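Local structure of regulatory protein SWI6 (Saccharomyces cerevisiae, 1SW6) at residues I125-H130 against L135-S140; Y159-G164 against L168-K173; I289-G294 against V320-G325; T285-A290 against Y305-F310; V233-R238 against S261-L266. The protein forms, with SWI4 or MBP1, the SBF and MBF complexes of cell-cycle-dependent transcription, here represented by its ankyrin-repeat domain. One frame throughout, in Å; residues are numbered along the deposited sequence.

Contact 1 of 5, residues I125-H130 against L135-S140; sequences IPVDEH and LHWLTS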
# COMPACT_ATOMS: atom_id res chain seq x y z
N ILE A 125 -3.95 17.92 0.28
CA ILE A 125 -3.26 17.64 1.54
C ILE A 125 -2.80 16.19 1.55
O ILE A 125 -3.55 15.28 1.18
CB ILE A 125 -4.22 17.81 2.75
CG1 ILE A 125 -4.78 19.23 2.79
CG2 ILE A 125 -3.50 17.45 4.04
CD1 ILE A 125 -5.84 19.42 3.86
N PRO A 126 -1.55 15.94 1.97
CA PRO A 126 -1.12 14.53 2.00
C PRO A 126 -2.05 13.81 2.98
O PRO A 126 -2.41 14.36 4.03
CB PRO A 126 0.32 14.62 2.49
CG PRO A 126 0.77 15.95 1.95
CD PRO A 126 -0.42 16.84 2.23
N VAL A 127 -2.44 12.58 2.65
CA VAL A 127 -3.35 11.82 3.49
C VAL A 127 -2.69 10.69 4.28
O VAL A 127 -3.32 10.06 5.13
CB VAL A 127 -4.53 11.28 2.64
CG1 VAL A 127 -5.30 10.21 3.37
CG2 VAL A 127 -5.45 12.43 2.29
N ASP A 128 -1.42 10.43 4.01
CA ASP A 128 -0.74 9.38 4.73
C ASP A 128 0.73 9.70 4.96
O ASP A 128 1.17 10.82 4.75
CB ASP A 128 -0.89 8.05 3.99
CG ASP A 128 -0.18 8.03 2.65
OD1 ASP A 128 -0.59 7.24 1.79
OD2 ASP A 128 0.79 8.80 2.47
N GLU A 129 1.46 8.68 5.40
CA GLU A 129 2.88 8.78 5.71
C GLU A 129 3.78 9.02 4.50
O GLU A 129 4.80 9.68 4.61
CB GLU A 129 3.33 7.50 6.41
CG GLU A 129 2.41 7.05 7.53
CD GLU A 129 2.66 5.60 7.96
OE1 GLU A 129 2.02 5.15 8.95
OE2 GLU A 129 3.48 4.91 7.30
N HIS A 130 3.40 8.46 3.35
CA HIS A 130 4.22 8.59 2.15
C HIS A 130 3.96 9.85 1.32
O HIS A 130 4.55 10.02 0.25
CB HIS A 130 4.05 7.35 1.27
CG HIS A 130 4.07 6.07 2.04
ND1 HIS A 130 3.08 5.72 2.93
CD2 HIS A 130 4.96 5.05 2.05
CE1 HIS A 130 3.36 4.55 3.46
NE2 HIS A 130 4.50 4.11 2.94
N LEU A 135 -5.67 11.95 -4.72
CA LEU A 135 -5.52 11.59 -6.12
C LEU A 135 -4.61 10.36 -6.33
O LEU A 135 -4.88 9.53 -7.20
CB LEU A 135 -5.00 12.79 -6.92
CG LEU A 135 -5.58 12.97 -8.33
CD1 LEU A 135 -7.10 12.99 -8.28
CD2 LEU A 135 -5.05 14.27 -8.92
N HIS A 136 -3.55 10.25 -5.53
CA HIS A 136 -2.64 9.10 -5.64
C HIS A 136 -3.37 7.81 -5.27
O HIS A 136 -3.24 6.79 -5.96
CB HIS A 136 -1.45 9.24 -4.71
CG HIS A 136 -0.43 10.25 -5.14
ND1 HIS A 136 -0.65 11.61 -5.07
CD2 HIS A 136 0.83 10.09 -5.60
CE1 HIS A 136 0.44 12.24 -5.46
NE2 HIS A 136 1.36 11.35 -5.78
N TRP A 137 -4.10 7.84 -4.16
CA TRP A 137 -4.83 6.68 -3.68
C TRP A 137 -5.86 6.20 -4.69
O TRP A 137 -5.92 5.02 -5.03
CB TRP A 137 -5.56 7.01 -2.37
CG TRP A 137 -4.73 6.92 -1.14
CD1 TRP A 137 -3.36 6.92 -1.05
CD2 TRP A 137 -5.21 6.85 0.21
NE1 TRP A 137 -2.97 6.86 0.26
CE2 TRP A 137 -4.08 6.81 1.06
CE3 TRP A 137 -6.49 6.81 0.78
CZ2 TRP A 137 -4.20 6.74 2.45
CZ3 TRP A 137 -6.61 6.74 2.17
CH2 TRP A 137 -5.46 6.71 2.98
N LEU A 138 -6.67 7.14 -5.17
CA LEU A 138 -7.73 6.84 -6.13
C LEU A 138 -7.23 6.39 -7.50
O LEU A 138 -7.88 5.59 -8.17
CB LEU A 138 -8.67 8.04 -6.25
CG LEU A 138 -9.53 8.16 -5.00
CD1 LEU A 138 -10.40 9.40 -5.04
CD2 LEU A 138 -10.40 6.93 -4.90
N THR A 139 -6.07 6.90 -7.91
CA THR A 139 -5.50 6.53 -9.20
C THR A 139 -4.87 5.14 -9.09
O THR A 139 -4.96 4.32 -10.02
CB THR A 139 -4.42 7.55 -9.64
OG1 THR A 139 -5.05 8.80 -9.99
CG2 THR A 139 -3.64 7.03 -10.86
N SER A 140 -4.24 4.87 -7.95
CA SER A 140 -3.59 3.58 -7.74
C SER A 140 -4.60 2.45 -7.79
O SER A 140 -4.28 1.31 -8.11
CB SER A 140 -2.90 3.58 -6.37
OG SER A 140 -2.10 2.42 -6.20

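Contact 2 of 5, residues Y159-G164 against L168-K173; sequences YGDNMG and LVKAVK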
# COMPACT_ATOMS: atom_id res chain seq x y z
N TYR A 159 1.25 17.33 -7.84
CA TYR A 159 1.92 17.00 -6.59
C TYR A 159 2.58 15.63 -6.53
O TYR A 159 1.96 14.61 -6.83
CB TYR A 159 0.94 17.12 -5.41
CG TYR A 159 0.62 18.53 -4.99
CD1 TYR A 159 1.64 19.43 -4.69
CD2 TYR A 159 -0.69 18.96 -4.86
CE1 TYR A 159 1.36 20.72 -4.27
CE2 TYR A 159 -0.99 20.25 -4.44
CZ TYR A 159 0.04 21.12 -4.15
OH TYR A 159 -0.24 22.40 -3.74
N GLY A 160 3.85 15.61 -6.15
CA GLY A 160 4.56 14.35 -6.02
C GLY A 160 4.42 13.90 -4.57
O GLY A 160 4.10 14.70 -3.69
N ASP A 161 4.62 12.61 -4.32
CA ASP A 161 4.55 12.12 -2.95
C ASP A 161 5.95 12.38 -2.37
O ASP A 161 6.74 13.08 -2.99
CB ASP A 161 4.19 10.63 -2.91
CG ASP A 161 5.22 9.75 -3.59
OD1 ASP A 161 6.28 10.26 -4.01
OD2 ASP A 161 4.97 8.53 -3.69
N ASN A 162 6.27 11.81 -1.22
CA ASN A 162 7.57 12.04 -0.60
C ASN A 162 8.75 11.60 -1.46
O ASN A 162 9.89 12.00 -1.22
CB ASN A 162 7.64 11.38 0.78
CG ASN A 162 6.65 12.01 1.76
OD1 ASN A 162 6.10 13.08 1.50
ND2 ASN A 162 6.44 11.34 2.90
N MET A 163 8.46 10.78 -2.47
CA MET A 163 9.48 10.31 -3.39
C MET A 163 9.42 11.15 -4.67
O MET A 163 10.23 10.97 -5.58
CB MET A 163 9.22 8.85 -3.74
CG MET A 163 9.44 7.89 -2.59
SD MET A 163 11.19 7.82 -2.22
CE MET A 163 11.74 6.60 -3.49
N GLY A 164 8.47 12.07 -4.72
CA GLY A 164 8.31 12.92 -5.89
C GLY A 164 7.52 12.20 -6.97
O GLY A 164 7.48 12.62 -8.13
N LEU A 168 -0.13 9.82 -11.53
CA LEU A 168 -0.11 8.98 -12.73
C LEU A 168 0.93 7.87 -12.55
O LEU A 168 0.75 6.77 -13.05
CB LEU A 168 0.20 9.82 -13.97
CG LEU A 168 0.28 9.00 -15.26
CD1 LEU A 168 -1.09 8.43 -15.58
CD2 LEU A 168 0.79 9.88 -16.41
N VAL A 169 2.01 8.16 -11.82
CA VAL A 169 3.04 7.16 -11.56
C VAL A 169 2.42 5.97 -10.80
O VAL A 169 2.82 4.83 -10.98
CB VAL A 169 4.22 7.79 -10.75
CG1 VAL A 169 5.17 6.69 -10.22
CG2 VAL A 169 5.00 8.74 -11.66
N LYS A 170 1.43 6.24 -9.96
CA LYS A 170 0.76 5.18 -9.20
C LYS A 170 -0.00 4.27 -10.15
O LYS A 170 -0.09 3.06 -9.93
CB LYS A 170 -0.20 5.79 -8.17
CG LYS A 170 0.52 6.63 -7.13
CD LYS A 170 1.69 5.84 -6.54
CE LYS A 170 2.68 6.75 -5.86
NZ LYS A 170 3.85 5.97 -5.38
N ALA A 171 -0.54 4.85 -11.22
CA ALA A 171 -1.27 4.08 -12.21
C ALA A 171 -0.37 3.04 -12.84
O ALA A 171 -0.81 1.93 -13.14
CB ALA A 171 -1.82 5.01 -13.30
N VAL A 172 0.90 3.37 -13.06
CA VAL A 172 1.77 2.39 -13.70
C VAL A 172 2.56 1.50 -12.75
O VAL A 172 3.28 0.61 -13.20
CB VAL A 172 2.73 3.05 -14.71
CG1 VAL A 172 1.90 3.73 -15.82
CG2 VAL A 172 3.63 4.06 -14.02
N LYS A 173 2.40 1.70 -11.45
CA LYS A 173 3.09 0.86 -10.47
C LYS A 173 2.18 -0.22 -9.91
O LYS A 173 2.61 -1.03 -9.08
CB LYS A 173 3.68 1.71 -9.34
CG LYS A 173 4.86 2.56 -9.79
CD LYS A 173 5.46 3.35 -8.65
CE LYS A 173 6.14 2.45 -7.63
NZ LYS A 173 6.94 3.26 -6.69

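Contact 3 of 5, residues I289-G294 against V320-G325; sequences IAARLG and VDFGAG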
# COMPACT_ATOMS: atom_id res chain seq x y z
N ILE A 289 17.48 0.12 -17.91
CA ILE A 289 16.91 -0.54 -16.73
C ILE A 289 16.28 -1.84 -17.22
O ILE A 289 16.37 -2.88 -16.56
CB ILE A 289 15.81 0.34 -16.08
CG1 ILE A 289 16.46 1.51 -15.33
CG2 ILE A 289 14.93 -0.51 -15.17
CD1 ILE A 289 15.47 2.54 -14.83
N ALA A 290 15.64 -1.77 -18.37
CA ALA A 290 14.97 -2.93 -18.95
C ALA A 290 15.96 -4.01 -19.39
O ALA A 290 15.68 -5.20 -19.25
CB ALA A 290 14.10 -2.49 -20.14
N ALA A 291 17.10 -3.61 -19.95
CA ALA A 291 18.09 -4.57 -20.41
C ALA A 291 18.62 -5.38 -19.23
O ALA A 291 18.91 -6.57 -19.36
CB ALA A 291 19.25 -3.85 -21.11
N ARG A 292 18.73 -4.73 -18.08
CA ARG A 292 19.21 -5.38 -16.87
C ARG A 292 18.19 -6.34 -16.26
O ARG A 292 18.57 -7.33 -15.62
CB ARG A 292 19.61 -4.33 -15.84
CG ARG A 292 21.10 -4.13 -15.72
CD ARG A 292 21.39 -2.99 -14.78
NE ARG A 292 21.31 -1.70 -15.45
CZ ARG A 292 20.71 -0.63 -14.95
NH1 ARG A 292 20.13 -0.67 -13.76
NH2 ARG A 292 20.70 0.49 -15.65
N LEU A 293 16.90 -6.06 -16.46
CA LEU A 293 15.85 -6.93 -15.93
C LEU A 293 15.80 -8.24 -16.71
O LEU A 293 15.41 -9.28 -16.17
CB LEU A 293 14.49 -6.22 -16.00
CG LEU A 293 14.34 -4.89 -15.25
CD1 LEU A 293 12.92 -4.38 -15.41
CD2 LEU A 293 14.67 -5.08 -13.77
N GLY A 294 16.19 -8.19 -17.98
CA GLY A 294 16.19 -9.40 -18.78
C GLY A 294 14.90 -9.69 -19.54
O GLY A 294 14.92 -10.45 -20.51
N VAL A 320 23.34 -2.18 -24.92
CA VAL A 320 23.98 -3.15 -25.80
C VAL A 320 24.89 -4.09 -25.03
O VAL A 320 25.18 -5.20 -25.48
CB VAL A 320 24.80 -2.47 -26.95
CG1 VAL A 320 23.84 -1.81 -27.93
CG2 VAL A 320 25.78 -1.45 -26.38
N ASP A 321 25.33 -3.66 -23.85
CA ASP A 321 26.20 -4.49 -23.03
C ASP A 321 25.45 -5.65 -22.40
O ASP A 321 26.06 -6.61 -21.92
CB ASP A 321 26.87 -3.66 -21.92
CG ASP A 321 27.76 -2.57 -22.48
OD1 ASP A 321 28.42 -2.82 -23.51
OD2 ASP A 321 27.80 -1.47 -21.89
N PHE A 322 24.12 -5.57 -22.40
CA PHE A 322 23.29 -6.63 -21.85
C PHE A 322 22.60 -7.37 -23.00
O PHE A 322 21.65 -8.12 -22.79
CB PHE A 322 22.23 -6.08 -20.89
CG PHE A 322 22.80 -5.45 -19.66
CD1 PHE A 322 22.76 -4.07 -19.47
CD2 PHE A 322 23.43 -6.24 -18.69
CE1 PHE A 322 23.34 -3.48 -18.35
CE2 PHE A 322 24.01 -5.66 -17.57
CZ PHE A 322 23.96 -4.28 -17.39
N GLY A 323 23.10 -7.13 -24.21
CA GLY A 323 22.55 -7.79 -25.38
C GLY A 323 21.28 -7.19 -25.95
O GLY A 323 20.55 -7.85 -26.68
N ALA A 324 20.99 -5.94 -25.60
CA ALA A 324 19.79 -5.29 -26.11
C ALA A 324 20.20 -4.27 -27.17
O ALA A 324 20.80 -3.24 -26.84
CB ALA A 324 19.04 -4.61 -24.98
N GLY A 325 19.89 -4.57 -28.42
CA GLY A 325 20.23 -3.68 -29.51
C GLY A 325 21.58 -4.01 -30.12
O GLY A 325 21.64 -4.88 -31.02
O HOH W 1 18.37 -7.93 -21.67

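Contact 4 of 5, residues T285-A290 against Y305-F310; sequences TCLNIA and YGADPF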
# COMPACT_ATOMS: atom_id res chain seq x y z
N THR A 285 18.53 4.97 -18.89
CA THR A 285 17.36 5.25 -19.69
C THR A 285 16.43 4.10 -19.30
O THR A 285 16.89 3.12 -18.70
CB THR A 285 17.67 5.15 -21.18
OG1 THR A 285 18.24 3.88 -21.45
CG2 THR A 285 18.62 6.25 -21.60
N CYS A 286 15.15 4.19 -19.61
CA CYS A 286 14.27 3.09 -19.24
C CYS A 286 14.75 1.83 -19.97
O CYS A 286 14.65 0.71 -19.45
CB CYS A 286 12.80 3.41 -19.57
SG CYS A 286 12.35 3.73 -21.29
N LEU A 287 15.32 2.00 -21.15
CA LEU A 287 15.83 0.86 -21.90
C LEU A 287 16.97 0.16 -21.16
O LEU A 287 17.06 -1.07 -21.18
CB LEU A 287 16.33 1.31 -23.28
CG LEU A 287 16.97 0.21 -24.13
CD1 LEU A 287 15.95 -0.90 -24.39
CD2 LEU A 287 17.49 0.82 -25.43
N ASN A 288 17.85 0.94 -20.54
CA ASN A 288 19.00 0.39 -19.81
C ASN A 288 18.53 -0.37 -18.56
O ASN A 288 19.12 -1.39 -18.19
CB ASN A 288 19.98 1.50 -19.42
CG ASN A 288 21.43 1.00 -19.39
OD1 ASN A 288 21.69 -0.19 -19.52
ND2 ASN A 288 22.38 1.92 -19.22
N ILE A 289 17.48 0.12 -17.91
CA ILE A 289 16.91 -0.54 -16.73
C ILE A 289 16.28 -1.84 -17.22
O ILE A 289 16.37 -2.88 -16.56
CB ILE A 289 15.81 0.34 -16.08
CG1 ILE A 289 16.46 1.51 -15.33
CG2 ILE A 289 14.93 -0.51 -15.17
CD1 ILE A 289 15.47 2.54 -14.83
N ALA A 290 15.64 -1.77 -18.37
CA ALA A 290 14.97 -2.93 -18.95
C ALA A 290 15.96 -4.01 -19.39
O ALA A 290 15.68 -5.20 -19.25
CB ALA A 290 14.10 -2.49 -20.14
N TYR A 305 10.36 1.22 -30.74
CA TYR A 305 9.85 2.58 -30.68
C TYR A 305 11.01 3.54 -30.93
O TYR A 305 10.83 4.76 -31.00
CB TYR A 305 9.18 2.86 -29.32
CG TYR A 305 7.76 2.32 -29.18
CD1 TYR A 305 7.36 1.63 -28.03
CD2 TYR A 305 6.80 2.53 -30.18
CE1 TYR A 305 6.04 1.14 -27.88
CE2 TYR A 305 5.49 2.05 -30.04
CZ TYR A 305 5.12 1.36 -28.88
OH TYR A 305 3.83 0.88 -28.74
N GLY A 306 12.21 2.98 -31.06
CA GLY A 306 13.38 3.79 -31.33
C GLY A 306 14.31 4.07 -30.16
O GLY A 306 15.22 4.90 -30.30
N ALA A 307 14.12 3.40 -29.02
CA ALA A 307 15.00 3.61 -27.87
C ALA A 307 16.46 3.41 -28.26
O ALA A 307 16.81 2.44 -28.92
CB ALA A 307 14.63 2.66 -26.72
N ASP A 308 17.31 4.35 -27.85
CA ASP A 308 18.74 4.30 -28.18
C ASP A 308 19.50 3.33 -27.26
O ASP A 308 19.67 3.60 -26.08
CB ASP A 308 19.32 5.70 -28.05
CG ASP A 308 20.73 5.79 -28.59
OD1 ASP A 308 21.54 4.89 -28.30
OD2 ASP A 308 21.02 6.77 -29.30
N PRO A 309 20.00 2.20 -27.80
CA PRO A 309 20.74 1.23 -26.98
C PRO A 309 22.19 1.58 -26.68
O PRO A 309 22.90 0.78 -26.06
CB PRO A 309 20.62 -0.05 -27.79
CG PRO A 309 20.70 0.45 -29.18
CD PRO A 309 19.82 1.69 -29.17
N PHE A 310 22.64 2.77 -27.10
CA PHE A 310 24.02 3.18 -26.86
C PHE A 310 24.22 4.21 -25.75
O PHE A 310 25.35 4.50 -25.35
CB PHE A 310 24.66 3.69 -28.16
CG PHE A 310 24.58 2.70 -29.29
CD1 PHE A 310 23.65 2.85 -30.31
CD2 PHE A 310 25.42 1.58 -29.31
CE1 PHE A 310 23.53 1.90 -31.32
CE2 PHE A 310 25.31 0.62 -30.32
CZ PHE A 310 24.37 0.78 -31.32
O HOH W 2 20.31 3.51 -23.34

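Contact 5 of 5, residues V233-R238 against S261-L266; sequences VKKQNR and SILENL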
# COMPACT_ATOMS: atom_id res chain seq x y z
N VAL A 233 -0.20 9.65 -30.19
CA VAL A 233 -0.45 9.82 -31.62
C VAL A 233 -1.93 9.99 -31.98
O VAL A 233 -2.26 10.69 -32.94
CB VAL A 233 0.16 8.65 -32.46
CG1 VAL A 233 1.67 8.68 -32.35
CG2 VAL A 233 -0.35 7.31 -31.95
N LYS A 234 -2.82 9.37 -31.22
CA LYS A 234 -4.25 9.49 -31.52
C LYS A 234 -4.90 10.80 -31.05
O LYS A 234 -5.90 11.23 -31.62
CB LYS A 234 -5.02 8.30 -30.93
CG LYS A 234 -4.54 6.95 -31.44
CD LYS A 234 -5.48 5.82 -31.08
CE LYS A 234 -5.67 5.67 -29.58
NZ LYS A 234 -6.69 4.62 -29.26
N LYS A 235 -4.34 11.45 -30.04
CA LYS A 235 -4.96 12.68 -29.56
C LYS A 235 -4.89 13.84 -30.55
O LYS A 235 -5.65 14.81 -30.44
CB LYS A 235 -4.36 13.11 -28.22
CG LYS A 235 -2.98 13.71 -28.29
CD LYS A 235 -2.67 14.43 -26.98
CE LYS A 235 -1.37 15.21 -27.07
NZ LYS A 235 -1.37 16.20 -28.18
N GLN A 236 -3.97 13.74 -31.51
CA GLN A 236 -3.78 14.76 -32.53
C GLN A 236 -5.09 15.07 -33.27
O GLN A 236 -5.32 16.21 -33.68
CB GLN A 236 -2.72 14.30 -33.53
CG GLN A 236 -2.29 15.35 -34.54
CD GLN A 236 -1.67 16.56 -33.87
OE1 GLN A 236 -0.67 16.45 -33.16
NE2 GLN A 236 -2.26 17.73 -34.11
N ASN A 237 -5.93 14.06 -33.44
CA ASN A 237 -7.22 14.22 -34.11
C ASN A 237 -8.36 14.20 -33.10
O ASN A 237 -9.38 13.53 -33.32
CB ASN A 237 -7.46 13.09 -35.13
CG ASN A 237 -6.37 13.00 -36.16
OD1 ASN A 237 -5.95 14.02 -36.73
ND2 ASN A 237 -5.90 11.78 -36.44
N ARG A 238 -8.21 14.93 -32.00
CA ARG A 238 -9.26 14.95 -30.99
C ARG A 238 -9.61 16.35 -30.52
O ARG A 238 -8.74 17.12 -30.11
CB ARG A 238 -8.85 14.07 -29.80
CG ARG A 238 -8.71 12.59 -30.15
CD ARG A 238 -8.42 11.76 -28.91
NE ARG A 238 -9.48 11.93 -27.92
CZ ARG A 238 -9.35 11.64 -26.63
NH1 ARG A 238 -8.18 11.17 -26.18
NH2 ARG A 238 -10.36 11.85 -25.80
N SER A 261 -1.30 24.64 -23.23
CA SER A 261 0.07 24.70 -23.74
C SER A 261 0.71 23.33 -23.68
O SER A 261 1.49 22.96 -24.56
CB SER A 261 0.91 25.69 -22.93
OG SER A 261 0.63 27.03 -23.31
N ILE A 262 0.39 22.56 -22.64
CA ILE A 262 0.95 21.22 -22.49
C ILE A 262 0.34 20.27 -23.50
O ILE A 262 1.05 19.65 -24.29
CB ILE A 262 0.69 20.63 -21.07
CG1 ILE A 262 1.58 21.34 -20.04
CG2 ILE A 262 0.97 19.13 -21.06
CD1 ILE A 262 1.50 20.74 -18.65
N LEU A 263 -0.98 20.16 -23.46
CA LEU A 263 -1.68 19.26 -24.35
C LEU A 263 -1.25 19.49 -25.79
O LEU A 263 -1.03 18.54 -26.54
CB LEU A 263 -3.19 19.44 -24.18
CG LEU A 263 -4.05 18.24 -24.59
CD1 LEU A 263 -5.47 18.47 -24.14
CD2 LEU A 263 -3.98 18.03 -26.08
N GLU A 264 -1.11 20.75 -26.18
CA GLU A 264 -0.71 21.08 -27.55
C GLU A 264 0.72 20.67 -27.87
O GLU A 264 0.98 20.06 -28.90
CB GLU A 264 -0.90 22.58 -27.81
CG GLU A 264 -2.21 22.97 -28.49
CD GLU A 264 -3.45 22.31 -27.88
OE1 GLU A 264 -3.68 21.11 -28.16
OE2 GLU A 264 -4.19 22.98 -27.13
N ASN A 265 1.66 21.00 -26.98
CA ASN A 265 3.07 20.68 -27.21
C ASN A 265 3.44 19.22 -26.92
O ASN A 265 4.57 18.80 -27.19
CB ASN A 265 3.97 21.61 -26.39
CG ASN A 265 3.86 23.06 -26.81
OD1 ASN A 265 4.66 23.90 -26.39
ND2 ASN A 265 2.87 23.37 -27.63
N LEU A 266 2.51 18.46 -26.36
CA LEU A 266 2.78 17.05 -26.05
C LEU A 266 2.46 16.18 -27.27
O LEU A 266 1.30 15.80 -27.48
CB LEU A 266 1.92 16.59 -24.87
CG LEU A 266 2.55 16.03 -23.58
CD1 LEU A 266 1.43 15.38 -22.76
CD2 LEU A 266 3.62 15.00 -23.89

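Contact 1 of 5, residues I125-H130 against L135-S140
Val127 and Asp128 meet Trp137 where the loop 125-130 leads into helix 134-140 of the first ankyrin repeat. Val127 comes first along the loop. Its CG1, anti to the backbone N (chi1 165°), lies over one face of the indole. It sits nearer the rim than the middle, 3.5 Å from Trp137 CH2. This is a CH-pi contact with the six-membered ring, and the two side chains cross at about a right angle. Leu67 of helix 57-71 touches both residues. Asp128 follows and works at the ring edge. Its OD1 accepts from Trp137 NE1 at 2.9 Å and lies close to the indole plane. The donor stands above the carboxylate plane, not in it. The same OD1 also accepts from Asn132 ND2, so two N-H groups grip one oxygen. At the end of the segment, His130 N makes a weak bond back to Asp128 OD2. Replacing Trp137 by a leucine would probably leave Asp128 OD1 with one donor fewer and Val127 without a flat face to rest on. Trp137 also packs on Met214 of the second subunit. The indole N-H points at Asp128 OD1 with an N-H...O angle of 156°.

Contact 2 of 5, residues Y159-G164 against L168-K173
A single long salt bridge is all that joins the side chains of these two segments: Lys170 NZ lies 3.3 Å from Asp161 OD2, and the hydrogen bond within it is weak. The setting is the ankyrin-repeat stack. Asp161 starts the turn before helix 167-173, and both residues belong to the second repeat. Lys170 reaches over from the helix. Its chain bends at chi2 (-50°), which swings CE and NZ toward the loop, and CE also comes to 3.6 Å from Asp161 OD2. The stronger partner of Lys170 is Glu165, which forms salt bridges with Lys170 and Lys173 alike. Two acids and two lysines thus gather here, a grouping likely to favour the charged forms of all four.

The other carboxylate oxygen serves the loop. Asp161 CG sits between the backbone N and the carbonyl carbon (chi1 63°), and this folds OD1 back over the turn. There it accepts from Met163 N at 2.7 Å, an Asx turn, and also from Glu165 N. The donor Met163 N stands well above the carboxylate plane. Without the carboxylate of Asp161, as with an alanine here, Met163 N and Glu165 N would probably lose this acceptor and Lys170 one of its acids. Glycine suits the end of the turn, because a CB on Gly164 would press against the carbonyl of Met163. The type I turn from Asp161 to Gly164 is closed by its backbone bond, Gly164 N to Asp161 O at 2.6 Å.

Contact 3 of 5, residues I289-G294 against V320-G325
Ala291 and Phe322 bring the two backbones closest, with CA atoms 5.8 Å apart. Residues 289-293 form the end of helix 286-293 in the fourth ankyrin repeat. Residues 320-325 belong to the fifth repeat, and run from a short 3-10 turn into loop. The helix stops at Gly294, whose positive phi (90°) suits glycine. A water links the backbones: it donates to Ala291 O at 2.7 Å, and to Phe322 O by a long, weak bond.

The side chains add an apolar layer. Ala291 CB is the hub. It touches Phe322 CB at 3.7 Å and Ala324 CB at 3.9 Å. Val299 of helix 296-304 also packs on Ala324, which ties the end of the modelled chain to the fourth repeat. Arg292 lays its CG over one face of the Phe322 ring. The chain then bends at chi3 (-84°) and carries the guanidinium past the ring. The guanidinium turns an edge, not a face, toward Phe322 CE1, and the two planes are 56° apart. Its charge is met elsewhere, by Asp284. The closest approach to the ring is by a methylene: Arg292 CG lies 3.3 Å from Phe322 CZ, in a CH-pi contact.

Contact 4 of 5, residues T285-A290 against Y305-F310
Leu287 CD2 makes nearly all of this contact. One methyl group touches three successive residues of the loop. It lies 3.6 Å from Ala307 CB, 3.6 Å from the backbone oxygen Asp308 O and 3.6 Å from Pro309 CA. With CG anti to the backbone N (chi1 176°), the Leu287 side chain reaches out from the helix to the loop. No direct hydrogen bond crosses between the segments. A water stands between them instead, 2.8 Å from Thr285 OG1 and 2.8 Å from Asp308 O.

The next shell holds the helix start and the loop in place. Thr285 is the N-cap of helix 286-293, and its OG1 accepts from Asn288 N at 3.1 Å. On the loop, Asp308 OD1 accepts from Phe310 N at 2.7 Å, an Asx turn that holds the chain bent around Pro309. Asp308 N is in turn bonded to Asn277 OD1. Gly306, with positive phi, ends helix 296-304 in a Schellman motif and delivers Ala307 to Leu287.

Both segments belong to the fourth ankyrin repeat. Leu303 of helix 296-304 packs on Leu287, and Leu302 on Ala307. Helix 204-212 lies against Cys286 and Ile289.

Contact 5 of 5, residues V233-R238 against S261-L266
Lys235 reaches across from segment 233-238 to the carbonyl of Leu263. It starts from an uncommon first torsion: CG stands between the backbone N and the carbonyl carbon (chi1 75°). CB points toward the segment 261-266, and CG continues the chain in that direction. CD is the first atom to meet a partner there, lying 3.9 Å from Leu263 CD2. The two side chains run past each other in opposite directions, methylene beside methyl.

This lies in the third ankyrin repeat, 86 residues long and so much longer than the first or fourth. The residues between the two segments include strand 240-242. That strand pairs in parallel with strand 27-29, and Ile27 touches both Lys235 and Leu263.

At CE the chain bends (chi4 57°) and turns NZ toward the helix 261-265. The modelled approach of CE to Leu266 is too tight to be trusted. NZ donates to Leu263 O at 2.9 Å. The donor sits nearly on the line of the carbonyl, with a C=O...N angle of 163°. A carbonyl in the last turn of a short helix would probably be a favourable mate for this buried ammonium group. The acid of Glu264 stays farther off, its OE1 5.4 Å from Lys235 NZ.

In the fold
The five contacts follow the ankyrin stack. Contacts 1 and 2 are neighbours, with centres about 9 Å apart, and His130 O and Asn162 N, 2.9 Å apart, probably form a hydrogen bond between their loops. Contacts 3 and 4 are closer still, about 8 Å between centres. They share Ile289 and Ala290 of helix 286-293, and Val320 N probably bonds to Pro309 O at 3.2 Å. The two pairs are well apart: centres of contacts 1 and 3 lie about 33 Å from each other. Contact 5 stands alone, its centre about 23 Å from contact 2 and about 24 Å from contact 4. The second subunit reaches contacts 1 and 2, but not contacts 3, 4 and 5.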